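Local coordinates for protein ornithine carbamoyltransferase, mitochondrial (Coccidioides immitis, PDB 3SDS) that catalyses the transfer of the carbamoyl group from carbamoyl phosphate to L-ornithine, giving L-citrulline and phosphate in arginine biosynthesis, at residues 54-58 with 59-63; 82-85 with 86-90; 112-115 with 116-120; 130-133 with 134-137. One frame throughout, in Å; residues are numbered along the deposited sequence.

Contact 1 (54-58 with 59-63); sequences DSMPE and RLTGA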
loop_
_atom_site.group_PDB
_atom_site.type_symbol
_atom_site.label_atom_id
_atom_site.label_comp_id
_atom_site.label_asym_id
_atom_site.label_seq_id
_atom_site.Cartn_x
_atom_site.Cartn_y
_atom_site.Cartn_z
ATOM N N ASP A 54 -15.940 -18.827 11.369
ATOM C CA ASP A 54 -15.013 -18.418 12.426
ATOM C C ASP A 54 -13.870 -19.419 12.703
ATOM O O ASP A 54 -13.421 -19.553 13.849
ATOM C CB ASP A 54 -15.792 -18.009 13.714
ATOM C CG ASP A 54 -14.971 -17.079 14.662
ATOM O OD1 ASP A 54 -14.082 -16.318 14.179
ATOM O OD2 ASP A 54 -15.216 -17.110 15.904
ATOM N N SER A 55 -13.390 -20.089 11.651
ATOM C CA SER A 55 -12.261 -21.026 11.759
ATOM C C SER A 55 -11.204 -20.856 10.653
ATOM O O SER A 55 -11.493 -20.265 9.600
ATOM C CB SER A 55 -12.776 -22.469 11.776
ATOM O OG SER A 55 -13.610 -22.715 12.895
ATOM N N MET A 56 -9.988 -21.357 10.904
ATOM C CA MET A 56 -8.900 -21.389 9.910
ATOM C C MET A 56 -8.520 -22.812 9.501
ATOM O O MET A 56 -8.251 -23.645 10.364
ATOM C CB MET A 56 -7.622 -20.692 10.425
ATOM C CG MET A 56 -7.482 -19.210 10.076
ATOM S SD MET A 56 -7.403 -18.816 8.299
ATOM C CE MET A 56 -5.795 -19.471 7.864
ATOM N N PRO A 57 -8.475 -23.088 8.182
ATOM C CA PRO A 57 -7.914 -24.356 7.678
ATOM C C PRO A 57 -6.421 -24.516 8.008
ATOM O O PRO A 57 -5.653 -23.613 7.719
ATOM C CB PRO A 57 -8.088 -24.239 6.151
ATOM C CG PRO A 57 -9.117 -23.173 5.938
ATOM C CD PRO A 57 -8.999 -22.236 7.096
ATOM N N GLU A 58 -6.006 -25.647 8.580
ATOM C CA GLU A 58 -4.566 -25.909 8.840
ATOM C C GLU A 58 -3.615 -25.641 7.635
ATOM O O GLU A 58 -2.569 -25.004 7.786
ATOM C CB GLU A 58 -4.351 -27.339 9.358
ATOM C CG GLU A 58 -4.992 -27.666 10.707
ATOM C CD GLU A 58 -4.256 -27.062 11.889
ATOM O OE1 GLU A 58 -3.081 -26.641 11.753
ATOM O OE2 GLU A 58 -4.857 -27.012 12.982
ATOM N N ARG A 59 -3.983 -26.132 6.453
ATOM C CA ARG A 59 -3.208 -25.919 5.227
ATOM C C ARG A 59 -2.861 -24.437 4.964
ATOM O O ARG A 59 -1.828 -24.145 4.362
ATOM C CB ARG A 59 -3.963 -26.481 4.002
ATOM C CG ARG A 59 -4.085 -27.999 3.965
ATOM C CD ARG A 59 -5.055 -28.508 2.908
ATOM N NE ARG A 59 -4.585 -28.190 1.563
ATOM C CZ ARG A 59 -5.052 -28.748 0.436
ATOM N NH1 ARG A 59 -6.010 -29.680 0.484
ATOM N NH2 ARG A 59 -4.560 -28.367 -0.751
ATOM N N LEU A 60 -3.718 -23.509 5.399
ATOM C CA LEU A 60 -3.551 -22.098 5.062
ATOM C C LEU A 60 -2.812 -21.224 6.110
ATOM O O LEU A 60 -2.315 -20.126 5.768
ATOM C CB LEU A 60 -4.903 -21.482 4.688
ATOM C CG LEU A 60 -5.782 -22.172 3.615
ATOM C CD1 LEU A 60 -7.102 -21.410 3.459
ATOM C CD2 LEU A 60 -5.132 -22.329 2.251
ATOM N N THR A 61 -2.710 -21.687 7.357
ATOM C CA THR A 61 -2.252 -20.806 8.447
ATOM C C THR A 61 -0.748 -20.477 8.383
ATOM O O THR A 61 0.080 -21.366 8.501
ATOM C CB THR A 61 -2.625 -21.381 9.847
ATOM O OG1 THR A 61 -3.966 -21.853 9.808
ATOM C CG2 THR A 61 -2.530 -20.311 10.950
ATOM N N GLY A 62 -0.403 -19.203 8.210
ATOM C CA GLY A 62 0.980 -18.825 8.002
ATOM C C GLY A 62 1.639 -19.464 6.779
ATOM O O GLY A 62 2.854 -19.489 6.678
ATOM N N ALA A 63 0.861 -19.980 5.839
ATOM C CA ALA A 63 1.435 -20.602 4.651
ATOM C C ALA A 63 2.326 -19.649 3.833
ATOM O O ALA A 63 3.265 -20.097 3.172
ATOM C CB ALA A 63 0.346 -21.172 3.774
#
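A tight reversal in the loop between helix 34-51 and strand 68-73 folds Leu60 and Thr61 back against Met56 and Pro57. Pro57 O is the acceptor for the turn: Leu60 N donates to it at 3.0 Å, with an N-H...O angle of 151°. The hydroxyl Thr61 OG1 also donates to Pro57 O, a weak bond of 3.2 Å. One residue further on, Thr61 N reaches Glu58 O over 3.3 Å, again weakly. Two apolar contacts accompany these bonds. The Leu60 methyl CD1 rests 3.6 Å from Pro57 CG, the two side chains crossing at an angle. Met56, bent at chi2 (-62°) and chi3 (-70°), curls its methyl CE back to 3.6 Å from Thr61 OG1 and 3.9 Å from Leu60 CB. Leu60 is buried, packing on Ile339 and Glu343 of helix 327-347, while Pro57 lies on Tyr47 and Ile51 of helix 34-51. Arg59 leads away from the turn to a salt bridge with Glu343. The loop that joins helix 34-51 to strand 68-73 turns again from Leu60 to Ala63, a type II beta turn with the positive phi of Gly62 at the position where such turns favour glycine.

Contact 2 (82-85 with 86-90); sequences VSTE and GAVVK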
loop_
_atom_site.group_PDB
_atom_site.type_symbol
_atom_site.label_atom_id
_atom_site.label_comp_id
_atom_site.label_asym_id
_atom_site.label_seq_id
_atom_site.Cartn_x
_atom_site.Cartn_y
_atom_site.Cartn_z
ATOM N N VAL A 82 -8.950 -5.647 -4.491
ATOM C CA VAL A 82 -9.606 -5.931 -3.217
ATOM C C VAL A 82 -9.543 -7.411 -2.832
ATOM O O VAL A 82 -9.205 -7.727 -1.702
ATOM C CB VAL A 82 -11.063 -5.422 -3.165
ATOM C CG1 VAL A 82 -11.689 -5.726 -1.802
ATOM C CG2 VAL A 82 -11.126 -3.931 -3.469
ATOM N N SER A 83 -9.852 -8.306 -3.766
ATOM C CA SER A 83 -9.858 -9.753 -3.515
ATOM C C SER A 83 -8.460 -10.416 -3.423
ATOM O O SER A 83 -8.254 -11.337 -2.613
ATOM C CB SER A 83 -10.692 -10.457 -4.580
ATOM O OG SER A 83 -10.185 -10.196 -5.887
ATOM N N THR A 84 -7.514 -9.979 -4.265
ATOM C CA THR A 84 -6.135 -10.492 -4.201
ATOM C C THR A 84 -5.544 -10.080 -2.853
ATOM O O THR A 84 -4.980 -10.899 -2.103
ATOM C CB THR A 84 -5.251 -9.951 -5.387
ATOM O OG1 THR A 84 -5.961 -10.066 -6.638
ATOM C CG2 THR A 84 -3.928 -10.697 -5.500
ATOM N N GLU A 85 -5.710 -8.806 -2.526
ATOM C CA GLU A 85 -5.179 -8.295 -1.288
ATOM C C GLU A 85 -5.696 -9.170 -0.120
ATOM O O GLU A 85 -4.894 -9.760 0.625
ATOM C CB GLU A 85 -5.468 -6.793 -1.149
ATOM C CG GLU A 85 -4.349 -6.052 -0.423
ATOM C CD GLU A 85 -4.084 -4.585 -0.856
ATOM O OE1 GLU A 85 -4.222 -4.207 -2.040
ATOM O OE2 GLU A 85 -3.675 -3.805 0.028
ATOM N N GLY A 86 -7.022 -9.321 -0.017
ATOM C CA GLY A 86 -7.648 -10.113 1.057
ATOM C C GLY A 86 -7.206 -11.566 1.116
ATOM O O GLY A 86 -7.029 -12.128 2.202
ATOM N N ALA A 87 -7.021 -12.172 -0.054
ATOM C CA ALA A 87 -6.613 -13.570 -0.163
ATOM C C ALA A 87 -5.200 -13.821 0.332
ATOM O O ALA A 87 -4.953 -14.762 1.096
ATOM C CB ALA A 87 -6.748 -14.040 -1.584
ATOM N N VAL A 88 -4.271 -12.978 -0.103
ATOM C CA VAL A 88 -2.898 -13.061 0.377
ATOM C C VAL A 88 -2.852 -12.955 1.908
ATOM O O VAL A 88 -2.192 -13.764 2.566
ATOM C CB VAL A 88 -2.031 -11.971 -0.282
ATOM C CG1 VAL A 88 -0.592 -12.003 0.236
ATOM C CG2 VAL A 88 -2.065 -12.118 -1.810
ATOM N N VAL A 89 -3.572 -11.986 2.477
ATOM C CA VAL A 89 -3.526 -11.736 3.930
ATOM C C VAL A 89 -4.075 -12.899 4.793
ATOM O O VAL A 89 -3.510 -13.206 5.838
ATOM C CB VAL A 89 -4.184 -10.382 4.301
ATOM C CG1 VAL A 89 -4.382 -10.244 5.834
ATOM C CG2 VAL A 89 -3.367 -9.226 3.752
ATOM N N LYS A 90 -5.160 -13.548 4.365
ATOM C CA LYS A 90 -5.632 -14.774 5.045
ATOM C C LYS A 90 -4.510 -15.802 5.214
ATOM O O LYS A 90 -4.447 -16.487 6.264
ATOM C CB LYS A 90 -6.830 -15.409 4.331
ATOM C CG LYS A 90 -8.184 -14.788 4.679
ATOM C CD LYS A 90 -8.759 -15.405 5.945
ATOM C CE LYS A 90 -9.557 -14.392 6.830
ATOM N NZ LYS A 90 -10.387 -13.385 6.077
#
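Val88 and Thr84 meet one helical turn apart: Val88 N donates to Thr84 O at 3.0 Å, with an almost straight N-H...O angle of 179°. The methyl Val88 CG2 lies beside the same carbonyl, 3.2 Å from Thr84 O, because CG1 is the branch turned anti to the backbone N (chi1 178°), which leaves CG2 beside that nitrogen. Three more i-to-i+4 bonds run alongside, from Gly86 N to Val82 O (3.2 Å), Ala87 N to Ser83 O (3.0 Å) and Val89 N to Glu85 O (3.2 Å).

The polar side chains find their partners beyond residues 82-90. Ser83 OG and Thr84 OG1 both bond to Thr80 O, one turn back. Glu85 is gripped at both oxygens: OE1 forms a salt bridge with Arg81 NE, and OE2 is hydrogen-bonded to His94 NE2 of the second subunit, a pairing that would probably favour a charged carboxylate in this buried setting.

Further out, Ala87 packs on Ala338, Ile339 and Leu342 of helix 327-347, and Ser83 touches Arg334 there. Thr84 and Glu85 meet Met71 of strand 68-73, while Val88 and Val89 meet Pro95 of strand 94-98. Helix 78-90 is thus the crossover of a beta-alpha-beta unit, wedged between its parallel strands and helix 327-347.

Contact 3 (112-115 with 116-120); sequences YDTS and VVISS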
loop_
_atom_site.group_PDB
_atom_site.type_symbol
_atom_site.label_atom_id
_atom_site.label_comp_id
_atom_site.label_asym_id
_atom_site.label_seq_id
_atom_site.Cartn_x
_atom_site.Cartn_y
_atom_site.Cartn_z
ATOM N N TYR A 112 12.533 -7.678 -20.413
ATOM C CA TYR A 112 13.391 -8.737 -19.905
ATOM C C TYR A 112 13.899 -8.389 -18.492
ATOM O O TYR A 112 13.652 -9.142 -17.540
ATOM C CB TYR A 112 14.541 -8.966 -20.888
ATOM C CG TYR A 112 15.399 -10.174 -20.598
ATOM C CD1 TYR A 112 14.967 -11.463 -20.929
ATOM C CD2 TYR A 112 16.662 -10.028 -20.008
ATOM C CE1 TYR A 112 15.765 -12.573 -20.676
ATOM C CE2 TYR A 112 17.468 -11.137 -19.750
ATOM C CZ TYR A 112 17.008 -12.404 -20.090
ATOM O OH TYR A 112 17.799 -13.492 -19.833
ATOM N N ASP A 113 14.560 -7.232 -18.378
ATOM C CA ASP A 113 15.152 -6.743 -17.132
ATOM C C ASP A 113 14.148 -6.672 -15.954
ATOM O O ASP A 113 14.357 -7.283 -14.893
ATOM C CB ASP A 113 15.795 -5.369 -17.365
ATOM C CG ASP A 113 16.949 -5.401 -18.380
ATOM O OD1 ASP A 113 17.119 -6.408 -19.107
ATOM O OD2 ASP A 113 17.704 -4.398 -18.450
ATOM N N THR A 114 13.054 -5.941 -16.153
ATOM C CA THR A 114 11.995 -5.823 -15.153
ATOM C C THR A 114 11.543 -7.187 -14.608
ATOM O O THR A 114 11.445 -7.403 -13.396
ATOM C CB THR A 114 10.813 -5.069 -15.763
ATOM O OG1 THR A 114 11.206 -3.708 -15.970
ATOM C CG2 THR A 114 9.593 -5.107 -14.864
ATOM N N SER A 115 11.277 -8.098 -15.535
ATOM C CA SER A 115 10.909 -9.480 -15.262
ATOM C C SER A 115 11.942 -10.265 -14.412
ATOM O O SER A 115 11.574 -10.909 -13.445
ATOM C CB SER A 115 10.686 -10.171 -16.603
ATOM O OG SER A 115 9.919 -11.334 -16.444
ATOM N N VAL A 116 13.225 -10.216 -14.765
ATOM C CA VAL A 116 14.223 -10.980 -14.020
ATOM C C VAL A 116 14.378 -10.409 -12.610
ATOM O O VAL A 116 14.347 -11.167 -11.624
ATOM C CB VAL A 116 15.588 -11.049 -14.747
ATOM C CG1 VAL A 116 16.736 -11.377 -13.768
ATOM C CG2 VAL A 116 15.541 -12.054 -15.887
ATOM N N VAL A 117 14.491 -9.075 -12.537
ATOM C CA VAL A 117 14.731 -8.317 -11.294
ATOM C C VAL A 117 13.623 -8.404 -10.235
ATOM O O VAL A 117 13.896 -8.722 -9.077
ATOM C CB VAL A 117 15.061 -6.828 -11.607
ATOM C CG1 VAL A 117 15.247 -6.009 -10.316
ATOM C CG2 VAL A 117 16.317 -6.746 -12.454
ATOM N N ILE A 118 12.383 -8.110 -10.618
ATOM C CA ILE A 118 11.257 -8.172 -9.669
ATOM C C ILE A 118 11.036 -9.589 -9.167
ATOM O O ILE A 118 10.888 -9.795 -7.956
ATOM C CB ILE A 118 9.935 -7.571 -10.242
ATOM C CG1 ILE A 118 10.139 -6.079 -10.541
ATOM C CG2 ILE A 118 8.782 -7.735 -9.266
ATOM C CD1 ILE A 118 8.869 -5.292 -10.866
ATOM N N SER A 119 11.051 -10.560 -10.084
ATOM C CA SER A 119 10.812 -11.961 -9.714
ATOM C C SER A 119 11.874 -12.536 -8.760
ATOM O O SER A 119 11.605 -13.513 -8.046
ATOM C CB SER A 119 10.632 -12.860 -10.953
ATOM O OG SER A 119 11.851 -13.128 -11.596
ATOM N N SER A 120 13.061 -11.930 -8.730
ATOM C CA SER A 120 14.110 -12.428 -7.858
ATOM C C SER A 120 13.956 -11.991 -6.386
ATOM O O SER A 120 14.640 -12.524 -5.497
ATOM C CB SER A 120 15.505 -12.118 -8.430
ATOM O OG SER A 120 15.811 -10.736 -8.418
#
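Val116 and Tyr112 begin a run of regular backbone bonds along helix 111-119. Val116 N donates to Tyr112 O at 3.0 Å; Val117 N to Asp113 O and Ile118 N to Thr114 O follow, each also 3.0 Å, with N-H...O angles of 171° and 167° for these two. The pattern slackens at the next step, where Ser119 N reaches Ser115 O only weakly, over 3.4 Å. Ser119 OG, with chi1 at 75°, turns back over the helix and lies 2.9 Å from Ser115 O and 3.2 Å from Val116 O; which of the two receives its proton is not settled. Ser119 OG itself accepts a bond from Ser143 N. Ser120 OG is clearer: it donates to Val117 O at 2.9 Å, and Ser120 N adds weak bonds to Val116 O and Val117 O. Thr114 OG1 has a weak hydrogen bond to Glu109 OE1.

Val116 CG2 lies over one face of the Tyr112 ring, while the Thr114 and Ile118 side chains lie side by side, CG2 of Thr114 4.1 Å from CD1 of Ile118. Tyr112 also meets His141 edge-to-face.

Asp113 OD1 is satisfied across the trimer by Tyr321 OH of the third subunit. There Val117 also packs on Arg79, a probable carbamoyl phosphate ligand of that subunit. A helix of the carbamoyl phosphate domain facing a neighbour's probable substrate-binding residue fits the carbamoyltransferase trimer, whose active sites lie near subunit interfaces.

Contact 4 (130-133 with 134-137); sequences GPHS and DIAN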
loop_
_atom_site.group_PDB
_atom_site.type_symbol
_atom_site.label_atom_id
_atom_site.label_comp_id
_atom_site.label_asym_id
_atom_site.label_seq_id
_atom_site.Cartn_x
_atom_site.Cartn_y
_atom_site.Cartn_z
ATOM N N GLY A 130 -2.028 -5.190 -21.074
ATOM C CA GLY A 130 -2.879 -5.041 -22.262
ATOM C C GLY A 130 -2.885 -6.290 -23.142
ATOM O O GLY A 130 -3.632 -7.248 -22.867
ATOM N N PRO A 131 -2.059 -6.290 -24.219
ATOM C CA PRO A 131 -1.971 -7.489 -25.101
ATOM C C PRO A 131 -1.501 -8.770 -24.379
ATOM O O PRO A 131 -0.746 -8.683 -23.400
ATOM C CB PRO A 131 -0.971 -7.057 -26.207
ATOM C CG PRO A 131 -1.070 -5.523 -26.248
ATOM C CD PRO A 131 -1.342 -5.117 -24.792
ATOM N N HIS A 132 -1.963 -9.937 -24.850
ATOM C CA HIS A 132 -1.488 -11.234 -24.324
ATOM C C HIS A 132 0.006 -11.524 -24.614
ATOM O O HIS A 132 0.707 -12.132 -23.783
ATOM C CB HIS A 132 -2.350 -12.415 -24.775
ATOM C CG HIS A 132 -1.948 -13.701 -24.121
ATOM N ND1 HIS A 132 -2.444 -14.101 -22.895
ATOM C CD2 HIS A 132 -1.041 -14.643 -24.485
ATOM C CE1 HIS A 132 -1.882 -15.247 -22.549
ATOM N NE2 HIS A 132 -1.021 -15.594 -23.492
ATOM N N SER A 133 0.488 -11.106 -25.785
ATOM C CA SER A 133 1.915 -11.210 -26.086
ATOM C C SER A 133 2.762 -10.631 -24.938
ATOM O O SER A 133 3.842 -11.151 -24.646
ATOM C CB SER A 133 2.266 -10.556 -27.439
ATOM O OG SER A 133 1.697 -9.259 -27.599
ATOM N N ASP A 134 2.255 -9.579 -24.280
ATOM C CA ASP A 134 2.931 -8.955 -23.135
ATOM C C ASP A 134 3.106 -9.905 -21.935
ATOM O O ASP A 134 4.232 -10.089 -21.460
ATOM C CB ASP A 134 2.212 -7.668 -22.698
ATOM C CG ASP A 134 2.793 -6.417 -23.335
ATOM O OD1 ASP A 134 2.018 -5.635 -23.918
ATOM O OD2 ASP A 134 4.019 -6.202 -23.246
ATOM N N ILE A 135 2.008 -10.504 -21.463
ATOM C CA ILE A 135 2.041 -11.377 -20.271
ATOM C C ILE A 135 2.912 -12.641 -20.442
ATOM O O ILE A 135 3.625 -13.040 -19.514
ATOM C CB ILE A 135 0.598 -11.722 -19.726
ATOM C CG1 ILE A 135 0.641 -12.514 -18.420
ATOM C CG2 ILE A 135 -0.202 -12.520 -20.728
ATOM C CD1 ILE A 135 0.760 -11.686 -17.211
ATOM N N ALA A 136 2.862 -13.258 -21.622
ATOM C CA ALA A 136 3.678 -14.445 -21.892
ATOM C C ALA A 136 5.175 -14.135 -21.801
ATOM O O ALA A 136 5.924 -14.880 -21.173
ATOM C CB ALA A 136 3.314 -15.076 -23.238
ATOM N N ASN A 137 5.596 -13.026 -22.396
ATOM C CA ASN A 137 7.003 -12.617 -22.349
ATOM C C ASN A 137 7.522 -12.377 -20.914
ATOM O O ASN A 137 8.661 -12.710 -20.579
ATOM C CB ASN A 137 7.234 -11.393 -23.258
ATOM C CG ASN A 137 7.012 -11.708 -24.758
ATOM O OD1 ASN A 137 7.261 -12.826 -25.217
ATOM N ND2 ASN A 137 6.541 -10.713 -25.513
#
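His132 O accepts a bond from Ala136 N at 3.3 Å, almost straight with an N-H...O angle of 174°. It belongs to the opening turn of helix 132-141, the crossover of the beta-alpha-beta unit between strands 124-128 and 146-148. Two weak bonds flank it: Asp134 N to Pro131 O, 3.3 Å, and Asn137 N to Ser133 O, 3.4 Å. Pro131 thus sits just ahead of the helix, its carbonyl taken up by the first turn. Its ring lies alongside the Asp134 side chain, both pointing the same way, with Pro131 CD 3.5 Å from Asp134 OD1.

Around the turn, His132 meets Phe154 edge-to-face and touches Cys151, Ile135 packs on Val129, and Asp134 and Asn137 rest on Leu111 of helix 111-119. On another side of the turn from Pro131 the imidazole of His132, its CG swung anti to the backbone N (chi1 -174°), reaches over Ile135. The ring and the isoleucine branch form a CH-pi contact, with the methyl Ile135 CG2 3.8 Å from the centroid of the His132 ring, 25° off its normal, displaced toward the ring rim and closest to ND1.

Overall arrangement
All four contacts, one in a loop and three along helices, are local and lie within the carbamoyl phosphate domain, in two pairs. Contacts 1 and 2 have centres about 14 Å apart and touch, Met56 CE lying 3.6 Å from Lys90 O, where the surface loop meets the end of helix 78-90. Contacts 3 and 4 have centres about 15 Å apart, with nearest atoms about 5 Å apart. Within the chain, contact 2 adjoins the probable carbamoyl phosphate site: its Thr84 and Ser83 side chains are about 4 Å from those of Thr80 and Arg334 respectively. In contact 4, the Ile135 side chain is about 7 Å from that of Arg128. Contact 3 lies beside Arg79 of the third subunit; contact 2 faces the second.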